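Local structure of KauB (Pseudomonas aeruginosa PAO1, 6B4R) at the interface of chains A and C and the interface of chains A and B. The protein oxidises a broad range of aldehydes, aminoaldehydes among them, to the corresponding acids, using NAD(P)+ as electron acceptor. Coordinates in Å, arbitrary orientation; residue numbers count along the deposited sequence, not the author numbering. Chains: chain A/B, KauB; chain C, KauB.

Contact 1: the interface of chains A and C. Residues chain A 130, 133-134; chain C 84, 133, 136-137.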
loop_
_atom_site.group_PDB
_atom_site.type_symbol
_atom_site.label_atom_id
_atom_site.label_comp_id
_atom_site.label_asym_id
_atom_site.label_seq_id
_atom_site.Cartn_x
_atom_site.Cartn_y
_atom_site.Cartn_z
ATOM N N TRP A 130 -18.995 3.070 6.022
ATOM C CA TRP A 130 -17.769 2.994 5.229
ATOM C C TRP A 130 -16.561 2.668 6.108
ATOM O O TRP A 130 -15.772 1.774 5.792
ATOM C CB TRP A 130 -17.541 4.318 4.494
ATOM C CG TRP A 130 -16.538 4.260 3.378
ATOM C CD1 TRP A 130 -16.797 4.037 2.055
ATOM C CD2 TRP A 130 -15.119 4.449 3.480
ATOM N NE1 TRP A 130 -15.631 4.068 1.330
ATOM C CE2 TRP A 130 -14.585 4.319 2.181
ATOM C CE3 TRP A 130 -14.247 4.709 4.543
ATOM C CZ2 TRP A 130 -13.219 4.441 1.916
ATOM C CZ3 TRP A 130 -12.893 4.832 4.279
ATOM C CH2 TRP A 130 -12.392 4.696 2.976
ATOM N N GLU A 133 -16.731 -0.937 7.171
ATOM C CA GLU A 133 -16.384 -1.853 6.088
ATOM C C GLU A 133 -14.881 -1.929 5.852
ATOM O O GLU A 133 -14.375 -2.938 5.366
ATOM C CB GLU A 133 -17.071 -1.420 4.791
ATOM C CG GLU A 133 -18.587 -1.487 4.823
ATOM C CD GLU A 133 -19.220 -0.792 3.633
ATOM O OE1 GLU A 133 -18.489 -0.102 2.888
ATOM O OE2 GLU A 133 -20.446 -0.934 3.441
ATOM N N ALA A 134 -14.175 -0.855 6.194
ATOM C CA ALA A 134 -12.754 -0.737 5.882
ATOM C C ALA A 134 -11.842 -1.371 6.930
ATOM O O ALA A 134 -10.650 -1.546 6.683
ATOM C CB ALA A 134 -12.385 0.725 5.690
ATOM N N LYS C 84 -21.010 -2.269 -4.837
ATOM C CA LYS C 84 -20.831 -2.759 -3.479
ATOM C C LYS C 84 -22.178 -3.090 -2.848
ATOM O O LYS C 84 -22.366 -4.173 -2.294
ATOM C CB LYS C 84 -20.093 -1.721 -2.630
ATOM C CG LYS C 84 -20.080 -2.037 -1.142
ATOM C CD LYS C 84 -19.273 -1.013 -0.365
ATOM C CE LYS C 84 -19.868 0.380 -0.501
ATOM N NZ LYS C 84 -19.098 1.382 0.285
ATOM N N GLU C 133 -17.483 -5.177 0.198
ATOM C CA GLU C 133 -17.055 -4.141 1.127
ATOM C C GLU C 133 -15.682 -3.582 0.761
ATOM O O GLU C 133 -15.330 -2.475 1.166
ATOM C CB GLU C 133 -17.030 -4.695 2.555
ATOM C CG GLU C 133 -18.402 -5.042 3.115
ATOM C CD GLU C 133 -18.336 -5.831 4.418
ATOM O OE1 GLU C 133 -17.222 -6.215 4.843
ATOM O OE2 GLU C 133 -19.407 -6.069 5.016
ATOM N N ASP C 136 -14.556 -0.224 -2.853
ATOM C CA ASP C 136 -14.179 1.186 -2.787
ATOM C C ASP C 136 -13.151 1.474 -1.695
ATOM O O ASP C 136 -12.968 2.623 -1.298
ATOM C CB ASP C 136 -15.416 2.068 -2.598
ATOM C CG ASP C 136 -16.181 1.742 -1.329
ATOM O OD1 ASP C 136 -16.155 0.570 -0.893
ATOM O OD2 ASP C 136 -16.814 2.658 -0.767
ATOM N N LYS C 137 -12.485 0.428 -1.213
ATOM C CA LYS C 137 -11.418 0.582 -0.229
ATOM C C LYS C 137 -10.059 0.408 -0.891
ATOM O O LYS C 137 -9.022 0.654 -0.275
ATOM C CB LYS C 137 -11.560 -0.445 0.896
ATOM C CG LYS C 137 -12.918 -0.475 1.566
ATOM C CD LYS C 137 -13.290 0.870 2.154
ATOM C CE LYS C 137 -14.647 0.800 2.830
ATOM N NZ LYS C 137 -15.698 0.275 1.915
#

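Contact 2: the interface of chains A and B. Residues chain A 437-438, 441-442; chain B 437-438, 441-442.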
loop_
_atom_site.group_PDB
_atom_site.type_symbol
_atom_site.label_atom_id
_atom_site.label_comp_id
_atom_site.label_asym_id
_atom_site.label_seq_id
_atom_site.Cartn_x
_atom_site.Cartn_y
_atom_site.Cartn_z
ATOM N N ASN A 437 -9.133 23.066 -20.170
ATOM C CA ASN A 437 -7.770 22.797 -20.607
ATOM C C ASN A 437 -7.068 21.771 -19.721
ATOM O O ASN A 437 -7.036 21.912 -18.501
ATOM C CB ASN A 437 -6.962 24.096 -20.653
ATOM C CG ASN A 437 -5.577 23.899 -21.235
ATOM O OD1 ASN A 437 -4.606 23.683 -20.508
ATOM N ND2 ASN A 437 -5.482 23.959 -22.558
ATOM N N LEU A 438 -6.500 20.743 -20.348
ATOM C CA LEU A 438 -5.839 19.659 -19.624
ATOM C C LEU A 438 -4.663 20.149 -18.777
ATOM O O LEU A 438 -4.614 19.908 -17.569
ATOM C CB LEU A 438 -5.366 18.576 -20.596
ATOM C CG LEU A 438 -4.593 17.407 -19.980
ATOM C CD1 LEU A 438 -5.482 16.618 -19.036
ATOM C CD2 LEU A 438 -4.013 16.505 -21.056
ATOM N N ALA A 441 -5.640 22.808 -15.945
ATOM C CA ALA A 441 -6.373 22.206 -14.834
ATOM C C ALA A 441 -5.434 21.530 -13.837
ATOM O O ALA A 441 -5.549 21.735 -12.629
ATOM C CB ALA A 441 -7.408 21.212 -15.349
ATOM N N HIS A 442 -4.501 20.730 -14.346
ATOM C CA HIS A 442 -3.590 19.980 -13.486
ATOM C C HIS A 442 -2.521 20.852 -12.829
ATOM O O HIS A 442 -2.288 20.758 -11.623
ATOM C CB HIS A 442 -2.946 18.827 -14.261
ATOM C CG HIS A 442 -3.869 17.671 -14.492
ATOM N ND1 HIS A 442 -4.222 16.791 -13.491
ATOM C CD2 HIS A 442 -4.524 17.259 -15.603
ATOM C CE1 HIS A 442 -5.050 15.884 -13.977
ATOM N NE2 HIS A 442 -5.251 16.145 -15.256
ATOM N N ASN B 437 -7.933 19.022 -24.389
ATOM C CA ASN B 437 -9.173 18.978 -23.624
ATOM C C ASN B 437 -9.080 18.009 -22.449
ATOM O O ASN B 437 -8.737 16.841 -22.626
ATOM C CB ASN B 437 -10.346 18.601 -24.534
ATOM C CG ASN B 437 -11.681 18.650 -23.816
ATOM O OD1 ASN B 437 -12.189 17.629 -23.350
ATOM N ND2 ASN B 437 -12.258 19.844 -23.721
ATOM N N LEU B 438 -9.385 18.506 -21.253
ATOM C CA LEU B 438 -9.287 17.718 -20.026
ATOM C C LEU B 438 -10.131 16.442 -20.068
ATOM O O LEU B 438 -9.603 15.334 -19.944
ATOM C CB LEU B 438 -9.691 18.571 -18.817
ATOM C CG LEU B 438 -9.809 17.862 -17.466
ATOM C CD1 LEU B 438 -8.446 17.382 -16.991
ATOM C CD2 LEU B 438 -10.454 18.770 -16.428
ATOM N N ALA B 441 -9.230 13.899 -22.951
ATOM C CA ALA B 441 -7.963 13.222 -22.694
ATOM C C ALA B 441 -8.133 12.042 -21.736
ATOM O O ALA B 441 -7.690 10.931 -22.028
ATOM C CB ALA B 441 -6.935 14.201 -22.146
ATOM N N HIS B 442 -8.787 12.286 -20.603
ATOM C CA HIS B 442 -8.945 11.258 -19.576
ATOM C C HIS B 442 -9.944 10.167 -19.958
ATOM O O HIS B 442 -9.704 8.986 -19.703
ATOM C CB HIS B 442 -9.340 11.882 -18.235
ATOM C CG HIS B 442 -8.215 12.586 -17.543
ATOM N ND1 HIS B 442 -7.171 11.914 -16.947
ATOM C CD2 HIS B 442 -7.974 13.905 -17.349
ATOM C CE1 HIS B 442 -6.333 12.787 -16.416
ATOM N NE2 HIS B 442 -6.797 14.002 -16.646
#

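Contact 1: the interface of chains A and C
Two lysine ammonium groups of one subunit converge on OE1 of A:Glu133, the carboxylate at the end of helix 113-133, at an interface between two copies of this aldehyde dehydrogenase, probably part of the oligomer usual for the family. C:Lys137 NZ forms a salt bridge at 3.0 Å with A:Glu133 OE1 on its anti lone pair. C:Lys84 NZ forms another with A:Glu133 OE1, at 3.1 Å on the syn lone pair. An extended glutamate suits this place because it carries its charge across to the other copy. C:Asp136 ties the two lysines together from their own side: C:Lys84 NZ lies 2.8 Å from its OD2, while C:Lys137 NZ bonds to OD1 from above the carboxylate plane. The backbone oxygen of C:Glu133 also accepts from C:Lys137 NZ, in the carbonyl plane, and so holds that ammonium group together with A:Glu133 OE1 and C:Asp136 OD1. On C:Asp136 OD2 the indole N-H of A:Trp130 supplies a second donor, NE1 standing 2.8 Å away. This bond is bent, 124° at the hydrogen, and reaches the carboxylate from the face opposite C:Lys84. The ring face of A:Trp130 also receives the aliphatic part of C:Lys137: CE lies 3.6 Å from the centroid of the five-membered ring, and CD over the six-membered one. Bends at chi2 (-58°) and chi4 (-54°) let this lysine lay its methylenes on the indole yet turn NZ towards the acids. The small A:Ala134 CB touches the same CE.

Contact 2: the interface of chains A and B
Helix 438-447 of each subunit presents its first turns to its twin across a two-fold axis, and just ahead of it A:Asn437 and B:Asn437 pair as an antiparallel beta bridge. Each asparagine hides about 1 Å² here; the bridge places the two helix starts side by side. Next in sequence, A:Leu438 and B:Leu438 cross at about a right angle, with the CD1 methyls 3.7 Å apart. With CG anti to the backbone N (chi1 177°) A:Leu438 points at the other subunit, and chi2 of 64° turns its two methyls to different neighbours. CD1 meets its twin and the imidazole of B:His442, whereas CD2 packs on B:Ala441 CB at 3.9 Å. Branched leucine suits this place because its two methyls can touch different partners, and alanine, one turn further on, is short enough to let the opposing methyl settle against it. The exchanged pair, B:Leu438 CD2 with A:Ala441 CB, repeats the fit. The histidines at 442 add the polar element: they approach from opposite directions, and each ring receives the other's NE2 at its edge, in plane. Because imidazole nitrogen can either donate or accept, identical residues can bond across the axis, one ring carrying the hydrogen and the other the lone pair. Which ring donates cannot be told from the coordinates; A:His442 NE2 and B:His442 NE2 are 3.0 Å apart, with an angle of 158° at the hydrogen.

The centres of contact 1 and contact 2 are about 29 Å apart, and they share no residue or secondary-structure element. Chain A takes part in both, turning helix 113-133 towards chain C and helix 438-447 towards chain B; these separate surfaces would let one subunit bind two others, consistent with a tetramer of the kind common in this family. The centre of contact 1 lies about 23 Å from C:Glu267, the predicted active-site residue, and that of contact 2 about 28 Å from A:Glu267, which suggests a role in assembly rather than direct catalysis.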